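Ribokinase (Giardia lamblia, PDB 6WHJ) probably catalyses the magnesium- and ATP-dependent phosphorylation of D-ribose at O-5, giving D-ribose 5-phosphate, as a homodimeric member of the PfkB carbohydrate kinase family. Local coordinates at residues Ala308-Val313 / Asp336-Phe341; Cys281-Glu286 / Pro329-Val334. One frame throughout, in Å; residues are numbered along the deposited sequence.

Contact 1: residues Ala308-Val313 / Asp336-Phe341; sequences ARFASV and DALSKF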
ATOM      1  N   ALA B 308     -14.910  18.365  25.635  1.00 30.35           N
ATOM      2  CA  ALA B 308     -13.527  18.098  25.255  1.00 29.68           C
ATOM      3  C   ALA B 308     -12.732  17.426  26.374  1.00 30.91           C
ATOM      4  O   ALA B 308     -11.848  16.608  26.087  1.00 28.95           O
ATOM      5  CB  ALA B 308     -12.847  19.399  24.822  1.00 30.12           C
ATOM      6  N   ARG B 309     -13.041  17.728  27.645  1.00 26.90           N
ATOM      7  CA  ARG B 309     -12.407  16.994  28.740  1.00 30.84           C
ATOM      8  C   ARG B 309     -12.733  15.512  28.650  1.00 30.06           C
ATOM      9  O   ARG B 309     -11.860  14.658  28.841  1.00 31.91           O
ATOM     10  CB  ARG B 309     -12.855  17.537  30.101  1.00 29.35           C
ATOM     11  CG  ARG B 309     -12.220  18.847  30.519  1.00 33.79           C
ATOM     12  CD  ARG B 309     -12.597  19.210  31.964  1.00 43.49           C
ATOM     13  NE  ARG B 309     -13.901  19.874  32.087  1.00 44.33           N
ATOM     14  CZ  ARG B 309     -14.084  21.186  31.962  1.00 39.18           C
ATOM     15  NH1 ARG B 309     -13.054  21.981  31.700  1.00 38.14           N
ATOM     16  NH2 ARG B 309     -15.294  21.705  32.088  1.00 36.81           N
ATOM     17  N   PHE B 310     -13.987  15.196  28.341  1.00 26.46           N
ATOM     18  CA  PHE B 310     -14.396  13.814  28.149  1.00 30.02           C
ATOM     19  C   PHE B 310     -13.647  13.192  26.979  1.00 31.00           C
ATOM     20  O   PHE B 310     -13.116  12.080  27.090  1.00 30.30           O
ATOM     21  CB  PHE B 310     -15.910  13.798  27.933  1.00 32.12           C
ATOM     22  CG  PHE B 310     -16.509  12.444  27.704  1.00 29.92           C
ATOM     23  CD1 PHE B 310     -16.943  11.679  28.768  1.00 34.02           C
ATOM     24  CD2 PHE B 310     -16.720  11.975  26.420  1.00 28.90           C
ATOM     25  CE1 PHE B 310     -17.535  10.444  28.555  1.00 35.50           C
ATOM     26  CE2 PHE B 310     -17.311  10.751  26.203  1.00 29.55           C
ATOM     27  CZ  PHE B 310     -17.714   9.983  27.267  1.00 34.60           C
ATOM     28  N   ALA B 311     -13.512  13.936  25.880  1.00 31.44           N
ATOM     29  CA  ALA B 311     -12.838  13.399  24.701  1.00 30.76           C
ATOM     30  C   ALA B 311     -11.363  13.152  24.977  1.00 30.46           C
ATOM     31  O   ALA B 311     -10.787  12.193  24.449  1.00 32.89           O
ATOM     32  CB  ALA B 311     -13.018  14.340  23.510  1.00 27.68           C
ATOM     33  N   SER B 312     -10.735  14.007  25.792  1.00 28.94           N
ATOM     34  CA  SER B 312      -9.330  13.798  26.149  1.00 33.79           C
ATOM     35  C   SER B 312      -9.130  12.490  26.911  1.00 32.75           C
ATOM     36  O   SER B 312      -8.202  11.729  26.619  1.00 33.66           O
ATOM     37  CB  SER B 312      -8.811  14.976  26.978  1.00 31.42           C
ATOM     38  OG  SER B 312      -8.926  16.183  26.251  1.00 36.84           O
ATOM     39  N   VAL B 313     -10.003  12.203  27.879  1.00 29.74           N
ATOM     40  CA  VAL B 313      -9.870  10.983  28.664  1.00 33.25           C
ATOM     41  C   VAL B 313     -10.016   9.765  27.761  1.00 37.54           C
ATOM     42  O   VAL B 313      -9.255   8.793  27.874  1.00 35.97           O
ATOM     43  CB  VAL B 313     -10.896  10.982  29.816  1.00 38.22           C
ATOM     44  CG1 VAL B 313     -10.894   9.652  30.570  1.00 39.85           C
ATOM     45  CG2 VAL B 313     -10.626  12.138  30.771  1.00 37.32           C
ATOM     46  N   ASP B 336     -15.122   5.548  34.250  1.00 52.65           N
ATOM     47  CA  ASP B 336     -14.329   5.202  35.424  1.00 55.33           C
ATOM     48  C   ASP B 336     -13.103   6.103  35.539  1.00 59.38           C
ATOM     49  O   ASP B 336     -12.846   6.688  36.596  1.00 64.20           O
ATOM     50  CB  ASP B 336     -13.903   3.731  35.372  1.00 54.92           C
ATOM     51  CG  ASP B 336     -15.059   2.766  35.619  1.00 56.04           C
ATOM     52  OD1 ASP B 336     -14.962   1.607  35.164  1.00 54.79           O
ATOM     53  OD2 ASP B 336     -16.069   3.161  36.242  1.00 57.13           O
ATOM     54  N   ALA B 337     -12.343   6.244  34.449  1.00 60.29           N
ATOM     55  CA  ALA B 337     -11.115   7.028  34.511  1.00 55.98           C
ATOM     56  C   ALA B 337     -11.392   8.517  34.677  1.00 59.38           C
ATOM     57  O   ALA B 337     -10.543   9.247  35.204  1.00 58.92           O
ATOM     58  CB  ALA B 337     -10.274   6.771  33.260  1.00 43.47           C
ATOM     59  N   LEU B 338     -12.563   8.991  34.234  1.00 60.54           N
ATOM     60  CA  LEU B 338     -12.929  10.391  34.439  1.00 59.04           C
ATOM     61  C   LEU B 338     -13.184  10.681  35.914  1.00 67.50           C
ATOM     62  O   LEU B 338     -12.954  11.805  36.378  1.00 67.38           O
ATOM     63  CB  LEU B 338     -14.159  10.739  33.596  1.00 52.24           C
ATOM     64  CG  LEU B 338     -14.553  12.210  33.392  1.00 48.33           C
ATOM     65  CD1 LEU B 338     -13.361  13.055  32.980  1.00 49.69           C
ATOM     66  CD2 LEU B 338     -15.671  12.363  32.375  1.00 47.98           C
ATOM     67  N   SER B 339     -13.642   9.673  36.662  1.00 77.33           N
ATOM     68  CA  SER B 339     -13.900   9.840  38.090  1.00 79.42           C
ATOM     69  C   SER B 339     -12.599   9.960  38.875  1.00 79.37           C
ATOM     70  O   SER B 339     -12.469  10.818  39.756  1.00 80.45           O
ATOM     71  CB  SER B 339     -14.728   8.664  38.607  1.00 81.75           C
ATOM     72  OG  SER B 339     -15.765   8.342  37.698  1.00 83.60           O
ATOM     73  N   LYS B 340     -11.630   9.087  38.584  1.00 72.72           N
ATOM     74  CA  LYS B 340     -10.337   9.172  39.256  1.00 73.02           C
ATOM     75  C   LYS B 340      -9.609  10.462  38.885  1.00 73.52           C
ATOM     76  O   LYS B 340      -8.939  11.067  39.731  1.00 70.98           O
ATOM     77  CB  LYS B 340      -9.491   7.941  38.920  1.00 60.46           C
ATOM     78  N   PHE B 341      -9.759  10.915  37.633  1.00 73.94           N
ATOM     79  CA  PHE B 341      -9.130  12.155  37.182  1.00 72.31           C
ATOM     80  C   PHE B 341      -9.726  13.385  37.849  1.00 77.45           C
ATOM     81  O   PHE B 341      -9.091  14.444  37.847  1.00 79.40           O
ATOM     82  CB  PHE B 341      -9.247  12.289  35.660  1.00 60.17           C
TER
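Leu338 meets two side chains of helix 301-318 with its two methyl branches, a small instance of how one branched residue can bridge two positions one helical turn apart on a facing helix. CD1 of Leu338 lies 3.6 Å from CG2 of Val313, while CD2 of Leu338 comes to 3.9 Å from CD1 of Phe310, at the edge of the ring and near its plane. Leu338 crosses both partners at about a right angle. Val313 divides its contacts likewise: its other methyl, CG1, packs 4.0 Å from CB of Ala337. That split follows from the first torsion of Val313 (174°), which sets CG1 anti to the backbone N and CG2 anti to the carbonyl carbon, so the branches reach successive residues of the second helix. These apolar contacts bury 195 Å². The short axes of 308-313 and 336-341 cross at 111° and approach to 10.1 Å. Further out, Tyr261 touches both Val313 and Ala337. This apolar helix-helix packing seats the C-terminal helix on the helical layer beside the large sheet of the PfkB-type alpha/beta domain. Ala308 and Ser312 rest on Val258 of strand 255-258, at one edge of that sheet within this chain, while Ala311 meets helix 272-287.

Contact 2: residues Cys281-Glu286 / Pro329-Val334; sequences CVRLME and PRRQEV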
ATOM      1  N   CYS B 281     -18.143  14.333  20.227  1.00 29.81           N
ATOM      2  CA  CYS B 281     -19.517  14.422  19.746  1.00 27.80           C
ATOM      3  C   CYS B 281     -20.483  13.700  20.675  1.00 31.49           C
ATOM      4  O   CYS B 281     -21.598  14.183  20.909  1.00 32.62           O
ATOM      5  CB  CYS B 281     -19.618  13.866  18.328  1.00 25.01           C
ATOM      6  SG  CYS B 281     -18.836  14.929  17.103  1.00 27.98           S
ATOM      7  N   VAL B 282     -20.087  12.538  21.205  1.00 28.30           N
ATOM      8  CA  VAL B 282     -20.963  11.818  22.127  1.00 29.97           C
ATOM      9  C   VAL B 282     -21.293  12.689  23.333  1.00 30.44           C
ATOM     10  O   VAL B 282     -22.466  12.896  23.664  1.00 33.75           O
ATOM     11  CB  VAL B 282     -20.332  10.477  22.547  1.00 31.27           C
ATOM     12  CG1 VAL B 282     -21.036   9.916  23.773  1.00 30.59           C
ATOM     13  CG2 VAL B 282     -20.418   9.490  21.401  1.00 31.52           C
ATOM     14  N   ARG B 283     -20.261  13.231  23.990  1.00 29.86           N
ATOM     15  CA  ARG B 283     -20.479  14.063  25.173  1.00 31.31           C
ATOM     16  C   ARG B 283     -21.167  15.375  24.829  1.00 31.47           C
ATOM     17  O   ARG B 283     -21.968  15.877  25.624  1.00 34.21           O
ATOM     18  CB  ARG B 283     -19.155  14.352  25.872  1.00 30.70           C
ATOM     19  CG  ARG B 283     -19.302  14.831  27.304  1.00 30.87           C
ATOM     20  CD  ARG B 283     -20.033  13.817  28.154  1.00 33.62           C
ATOM     21  NE  ARG B 283     -20.321  14.358  29.477  1.00 36.58           N
ATOM     22  CZ  ARG B 283     -21.526  14.392  30.037  1.00 36.37           C
ATOM     23  NH1 ARG B 283     -22.579  13.888  29.403  1.00 35.64           N
ATOM     24  NH2 ARG B 283     -21.666  14.911  31.249  1.00 35.34           N
ATOM     25  N   LEU B 284     -20.868  15.945  23.662  1.00 29.73           N
ATOM     26  CA  LEU B 284     -21.547  17.160  23.235  1.00 30.54           C
ATOM     27  C   LEU B 284     -23.036  16.907  23.084  1.00 34.68           C
ATOM     28  O   LEU B 284     -23.866  17.672  23.591  1.00 33.89           O
ATOM     29  CB  LEU B 284     -20.941  17.654  21.927  1.00 29.76           C
ATOM     30  CG  LEU B 284     -21.193  19.090  21.495  1.00 31.76           C
ATOM     31  CD1 LEU B 284     -20.851  20.029  22.630  1.00 33.28           C
ATOM     32  CD2 LEU B 284     -20.329  19.396  20.282  1.00 33.12           C
ATOM     33  N   MET B 285     -23.389  15.807  22.419  1.00 35.16           N
ATOM     34  CA  MET B 285     -24.790  15.454  22.229  1.00 33.78           C
ATOM     35  C   MET B 285     -25.483  15.185  23.558  1.00 35.38           C
ATOM     36  O   MET B 285     -26.664  15.512  23.720  1.00 36.98           O
ATOM     37  CB  MET B 285     -24.894  14.232  21.308  1.00 31.66           C
ATOM     38  CG  MET B 285     -26.315  13.783  20.997  1.00 35.12           C
ATOM     39  SD  MET B 285     -26.915  12.562  22.195  1.00 39.76           S
ATOM     40  CE  MET B 285     -25.682  11.284  21.986  1.00 34.99           C
ATOM     41  N   GLU B 286     -24.766  14.611  24.527  1.00 37.97           N
ATOM     42  CA  GLU B 286     -25.384  14.305  25.813  1.00 36.72           C
ATOM     43  C   GLU B 286     -25.621  15.567  26.627  1.00 41.46           C
ATOM     44  O   GLU B 286     -26.662  15.705  27.276  1.00 42.54           O
ATOM     45  CB  GLU B 286     -24.522  13.319  26.595  1.00 32.14           C
ATOM     46  CG  GLU B 286     -24.603  11.900  26.080  1.00 35.95           C
ATOM     47  CD  GLU B 286     -23.580  10.976  26.722  1.00 39.67           C
ATOM     48  OE1 GLU B 286     -22.790  11.451  27.571  1.00 36.14           O
ATOM     49  OE2 GLU B 286     -23.590   9.765  26.393  1.00 41.76           O
ATOM     50  N   PRO B 329     -12.135   2.981  23.774  1.00 46.62           N
ATOM     51  CA  PRO B 329     -12.601   2.279  24.976  1.00 51.08           C
ATOM     52  C   PRO B 329     -14.125   2.232  25.073  1.00 48.53           C
ATOM     53  O   PRO B 329     -14.851   2.978  24.413  1.00 41.80           O
ATOM     54  CB  PRO B 329     -11.997   3.106  26.120  1.00 51.65           C
ATOM     55  CG  PRO B 329     -11.844   4.487  25.550  1.00 47.56           C
ATOM     56  CD  PRO B 329     -11.626   4.333  24.065  1.00 44.65           C
ATOM     57  N   ARG B 330     -14.599   1.351  25.955  1.00 52.19           N
ATOM     58  CA  ARG B 330     -16.012   1.298  26.299  1.00 50.95           C
ATOM     59  C   ARG B 330     -16.360   2.457  27.231  1.00 50.61           C
ATOM     60  O   ARG B 330     -15.506   2.970  27.960  1.00 51.34           O
ATOM     61  CB  ARG B 330     -16.359  -0.041  26.952  1.00 48.92           C
ATOM     62  N   ARG B 331     -17.630   2.869  27.202  1.00 47.33           N
ATOM     63  CA  ARG B 331     -18.070   4.016  27.996  1.00 46.29           C
ATOM     64  C   ARG B 331     -17.751   3.866  29.484  1.00 53.60           C
ATOM     65  O   ARG B 331     -17.329   4.832  30.133  1.00 52.85           O
ATOM     66  CB  ARG B 331     -19.566   4.242  27.804  1.00 41.60           C
ATOM     67  CG  ARG B 331     -20.122   5.411  28.600  1.00 41.18           C
ATOM     68  CD  ARG B 331     -19.348   6.684  28.330  1.00 42.18           C
ATOM     69  NE  ARG B 331     -19.936   7.831  29.010  1.00 41.95           N
ATOM     70  CZ  ARG B 331     -20.809   8.656  28.438  1.00 39.12           C
ATOM     71  NH1 ARG B 331     -21.306   9.682  29.108  1.00 40.91           N
ATOM     72  NH2 ARG B 331     -21.186   8.461  27.185  1.00 35.56           N
ATOM     73  N   GLN B 332     -17.973   2.680  30.057  1.00 51.83           N
ATOM     74  CA  GLN B 332     -17.673   2.509  31.475  1.00 52.40           C
ATOM     75  C   GLN B 332     -16.198   2.765  31.751  1.00 53.13           C
ATOM     76  O   GLN B 332     -15.845   3.351  32.781  1.00 53.95           O
ATOM     77  CB  GLN B 332     -18.092   1.118  31.952  1.00 52.46           C
ATOM     78  CG  GLN B 332     -18.351   1.034  33.459  1.00 53.98           C
ATOM     79  CD  GLN B 332     -19.345   2.085  33.968  1.00 59.47           C
ATOM     80  OE1 GLN B 332     -19.192   2.618  35.070  1.00 58.51           O
ATOM     81  NE2 GLN B 332     -20.373   2.372  33.169  1.00 60.60           N
ATOM     82  N   GLU B 333     -15.318   2.319  30.847  1.00 56.75           N
ATOM     83  CA  GLU B 333     -13.894   2.604  31.004  1.00 56.54           C
ATOM     84  C   GLU B 333     -13.623   4.102  30.991  1.00 53.26           C
ATOM     85  O   GLU B 333     -12.798   4.595  31.767  1.00 52.21           O
ATOM     86  CB  GLU B 333     -13.086   1.911  29.907  1.00 57.20           C
ATOM     87  CG  GLU B 333     -13.205   0.403  29.898  1.00 60.21           C
ATOM     88  CD  GLU B 333     -12.663  -0.195  28.619  1.00 62.88           C
ATOM     89  OE1 GLU B 333     -13.319  -1.090  28.040  1.00 64.43           O
ATOM     90  OE2 GLU B 333     -11.582   0.249  28.187  1.00 63.21           O
ATOM     91  N   VAL B 334     -14.292   4.839  30.097  1.00 51.03           N
ATOM     92  CA  VAL B 334     -14.144   6.295  30.066  1.00 51.01           C
ATOM     93  C   VAL B 334     -14.725   6.923  31.328  1.00 54.04           C
ATOM     94  O   VAL B 334     -14.087   7.769  31.966  1.00 54.39           O
ATOM     95  CB  VAL B 334     -14.802   6.882  28.803  1.00 45.71           C
ATOM     96  CG1 VAL B 334     -14.577   8.381  28.748  1.00 45.67           C
ATOM     97  CG2 VAL B 334     -14.262   6.235  27.558  1.00 44.03           C
TER
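OE1 of Glu286 is gripped by two arginines, one from its own helix and one from the C-terminal helix, and illustrates how a carboxylate can use both lone pairs of one oxygen. On the syn lone pair it accepts from NH1 of Arg331 at 2.8 Å, a nearly straight bond (165°) in the guanidinium plane. On the anti lone pair it takes NH1 of Arg283 at 3.1 Å, a more bent bond (136°) with the acceptor tilted out of the plane of the Arg283 guanidinium. OE2 of Glu286 receives NH2 of Arg331 at 2.8 Å, completing an end-on, two-nitrogen salt bridge with the carboxylate and guanidinium planes 33° apart. The extended chain of Glu286 and the chain of Arg331, bent at chi2, come from opposite directions. The two NH1 atoms of Arg283 and Arg331, 4.4 Å apart, converge on one carboxylate, which they would probably hold ionised. Asp335 positions Arg331 through NE, and Glu306 pairs with NH2 of Arg283. The result is a salt-bridge network joining helix 272-287 to the start of the C-terminal helix. Behind it, helix 272-287 packs on strands 9-12 and 140-143, with Phe310 of helix 301-318 against both Arg283 and Arg331.

In the fold
Following the chain from the N terminus, most of the protein, including the large sheet, precedes the first segment used here, on helix 272-287. After 281-286 the chain passes through helix 301-318 before 329-334 closes contact 2, with 42 residues in between. Within that span, 308-313 opens contact 1, closed by 336-341 after 22 intervening residues. The two loops therefore cross: their segments alternate, and both end on helix 331-341. Phe310 joins the contacts physically, its CE1 lying 3.6 Å from CG1 of Val334. Three successive helices are thus tied together, polar pairing at the start of the last and apolar packing further along it.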